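Local coordinates for minor capsid protein (Enterobacteria phage PRD1, PDB 1YQ5) that forms, with P31 and P2, the spike complexes at the five-fold capsid vertices and is essential for viral infectivity, at residues L78-Y83 and D87-C92. Sequence-based numbering, arbitrary orientation.
Sequences LLRVKY and DFVVAC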
loop_
_atom_site.group_PDB
_atom_site.type_symbol
_atom_site.label_atom_id
_atom_site.label_comp_id
_atom_site.label_asym_id
_atom_site.label_seq_id
_atom_site.Cartn_x
_atom_site.Cartn_y
_atom_site.Cartn_z
ATOM N N LEU A 78 12.004 5.942 -6.992
ATOM C CA LEU A 78 10.766 6.441 -7.576
ATOM C C LEU A 78 10.016 5.275 -8.207
ATOM O O LEU A 78 10.583 4.531 -9.009
ATOM C CB LEU A 78 11.074 7.486 -8.650
ATOM C CG LEU A 78 12.082 8.573 -8.274
ATOM C CD1 LEU A 78 12.250 9.515 -9.452
ATOM C CD2 LEU A 78 11.611 9.334 -7.036
ATOM N N LEU A 79 8.748 5.114 -7.845
ATOM C CA LEU A 79 7.953 4.021 -8.395
ATOM C C LEU A 79 6.703 4.530 -9.085
ATOM O O LEU A 79 6.083 5.496 -8.638
ATOM C CB LEU A 79 7.570 3.028 -7.297
ATOM C CG LEU A 79 8.723 2.233 -6.681
ATOM C CD1 LEU A 79 9.538 3.135 -5.779
ATOM C CD2 LEU A 79 8.171 1.054 -5.887
ATOM N N ARG A 80 6.333 3.873 -10.177
ATOM C CA ARG A 80 5.154 4.274 -10.927
ATOM C C ARG A 80 4.412 3.110 -11.564
ATOM O O ARG A 80 5.020 2.188 -12.116
ATOM C CB ARG A 80 5.539 5.268 -12.027
ATOM C CG ARG A 80 4.369 5.717 -12.886
ATOM C CD ARG A 80 4.841 6.607 -14.031
ATOM N NE ARG A 80 5.468 5.831 -15.096
ATOM C CZ ARG A 80 6.267 6.348 -16.027
ATOM N NH1 ARG A 80 6.553 7.650 -16.022
ATOM N NH2 ARG A 80 6.762 5.570 -16.979
ATOM N N VAL A 81 3.088 3.175 -11.475
ATOM C CA VAL A 81 2.205 2.180 -12.063
ATOM C C VAL A 81 1.214 2.961 -12.911
ATOM O O VAL A 81 0.686 3.983 -12.468
ATOM C CB VAL A 81 1.401 1.408 -10.999
ATOM C CG1 VAL A 81 0.404 0.479 -11.682
ATOM C CG2 VAL A 81 2.339 0.616 -10.106
ATOM N N LYS A 82 0.966 2.491 -14.127
ATOM C CA LYS A 82 0.022 3.165 -15.004
ATOM C C LYS A 82 -1.002 2.201 -15.570
ATOM O O LYS A 82 -0.727 1.015 -15.739
ATOM C CB LYS A 82 0.747 3.827 -16.177
ATOM C CG LYS A 82 1.835 4.804 -15.781
ATOM C CD LYS A 82 2.381 5.534 -16.999
ATOM C CE LYS A 82 3.044 4.579 -17.968
ATOM N NZ LYS A 82 3.385 5.243 -19.266
ATOM N N TYR A 83 -2.193 2.723 -15.837
ATOM C CA TYR A 83 -3.255 1.953 -16.463
ATOM C C TYR A 83 -4.139 2.953 -17.191
ATOM O O TYR A 83 -4.761 3.817 -16.568
ATOM C CB TYR A 83 -4.101 1.173 -15.458
ATOM C CG TYR A 83 -5.067 0.259 -16.183
ATOM C CD1 TYR A 83 -4.619 -0.922 -16.777
ATOM C CD2 TYR A 83 -6.396 0.632 -16.382
ATOM C CE1 TYR A 83 -5.464 -1.705 -17.559
ATOM C CE2 TYR A 83 -7.256 -0.146 -17.170
ATOM C CZ TYR A 83 -6.779 -1.309 -17.756
ATOM O OH TYR A 83 -7.604 -2.064 -18.555
ATOM N N ASP A 87 -2.081 7.338 -13.791
ATOM C CA ASP A 87 -0.742 6.961 -13.366
ATOM C C ASP A 87 -0.686 7.178 -11.850
ATOM O O ASP A 87 -1.314 8.099 -11.317
ATOM C CB ASP A 87 0.334 7.782 -14.083
ATOM C CG ASP A 87 0.353 9.229 -13.656
ATOM O OD1 ASP A 87 -0.641 9.943 -13.907
ATOM O OD2 ASP A 87 1.368 9.651 -13.067
ATOM N N PHE A 88 0.044 6.310 -11.160
ATOM C CA PHE A 88 0.159 6.396 -9.710
ATOM C C PHE A 88 1.628 6.334 -9.335
ATOM O O PHE A 88 2.368 5.481 -9.832
ATOM C CB PHE A 88 -0.608 5.243 -9.064
ATOM C CG PHE A 88 -1.977 5.032 -9.654
ATOM C CD1 PHE A 88 -2.165 4.148 -10.709
ATOM C CD2 PHE A 88 -3.070 5.747 -9.177
ATOM C CE1 PHE A 88 -3.424 3.978 -11.284
ATOM C CE2 PHE A 88 -4.331 5.585 -9.746
ATOM C CZ PHE A 88 -4.508 4.695 -10.803
ATOM N N VAL A 89 2.048 7.228 -8.448
ATOM C CA VAL A 89 3.449 7.282 -8.066
ATOM C C VAL A 89 3.713 7.409 -6.577
ATOM O O VAL A 89 2.814 7.689 -5.780
ATOM C CB VAL A 89 4.143 8.477 -8.741
ATOM C CG1 VAL A 89 3.946 8.416 -10.246
ATOM C CG2 VAL A 89 3.579 9.778 -8.183
ATOM N N VAL A 90 4.978 7.207 -6.228
ATOM C CA VAL A 90 5.450 7.343 -4.864
ATOM C C VAL A 90 6.972 7.432 -4.908
ATOM O O VAL A 90 7.612 6.858 -5.793
ATOM C CB VAL A 90 5.043 6.140 -3.983
ATOM C CG1 VAL A 90 5.939 4.933 -4.274
ATOM C CG2 VAL A 90 5.130 6.532 -2.518
ATOM N N ALA A 91 7.538 8.178 -3.967
ATOM C CA ALA A 91 8.984 8.324 -3.861
ATOM C C ALA A 91 9.349 7.777 -2.482
ATOM O O ALA A 91 8.687 8.097 -1.498
ATOM C CB ALA A 91 9.378 9.790 -3.982
ATOM N N CYS A 92 10.391 6.953 -2.412
ATOM C CA CYS A 92 10.802 6.352 -1.148
ATOM C C CYS A 92 12.270 6.630 -0.840
ATOM O O CYS A 92 13.161 6.109 -1.513
ATOM C CB CYS A 92 10.574 4.839 -1.199
ATOM S SG CYS A 92 8.913 4.367 -1.771
#
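With CG of R80 set trans to the backbone N (chi1 179°) and CG1 of V89 trans to its own carbonyl carbon, the two side chains slant across each other and R80 CG meets V89 CG1 at 3.8 Å. In V90, the first torsion places CG1 between the backbone N and the carbonyl carbon, where it packs against L79 CB. These pairs lie on the two faces of an antiparallel hairpin, strands 76-83 and 86-93 of the C-terminal jelly-roll domain of the spike protein. The backbones of L79 and V90 exchange two hydrogen bonds: L79 N to V90 O is nearly straight (2.9 Å, 174°), whereas V90 N to L79 O is longer and more bent (3.2 Å, 145°). V81 and F88 form the second such pair, with F88 N to V81 O at 2.7 Å. R80 CA-H adds a contact to F88 O (3.2 Å). F88 CD1 approaches V81 O obliquely, and V81 and F88 both pack on L105 of strand 100-109 in the other sheet, within the sandwich core. On the opposite face, L78 CD2 touches A91 CB (3.8 Å), and K82 meets D87 through aliphatic carbons, CG to CB at 3.7 Å. The polar ends go to separate partners: R80 NH2 and K82 NZ form salt bridges with D28, D87 OD2 with K68 of the second subunit. V89 O also accepts a hydrogen bond from T102 OG1 of that subunit. The hairpin is thus joined by backbone bonds and apolar contacts, while the charged groups of R80, K82 and D87 are committed to a loop of its own chain and to the trimer interface.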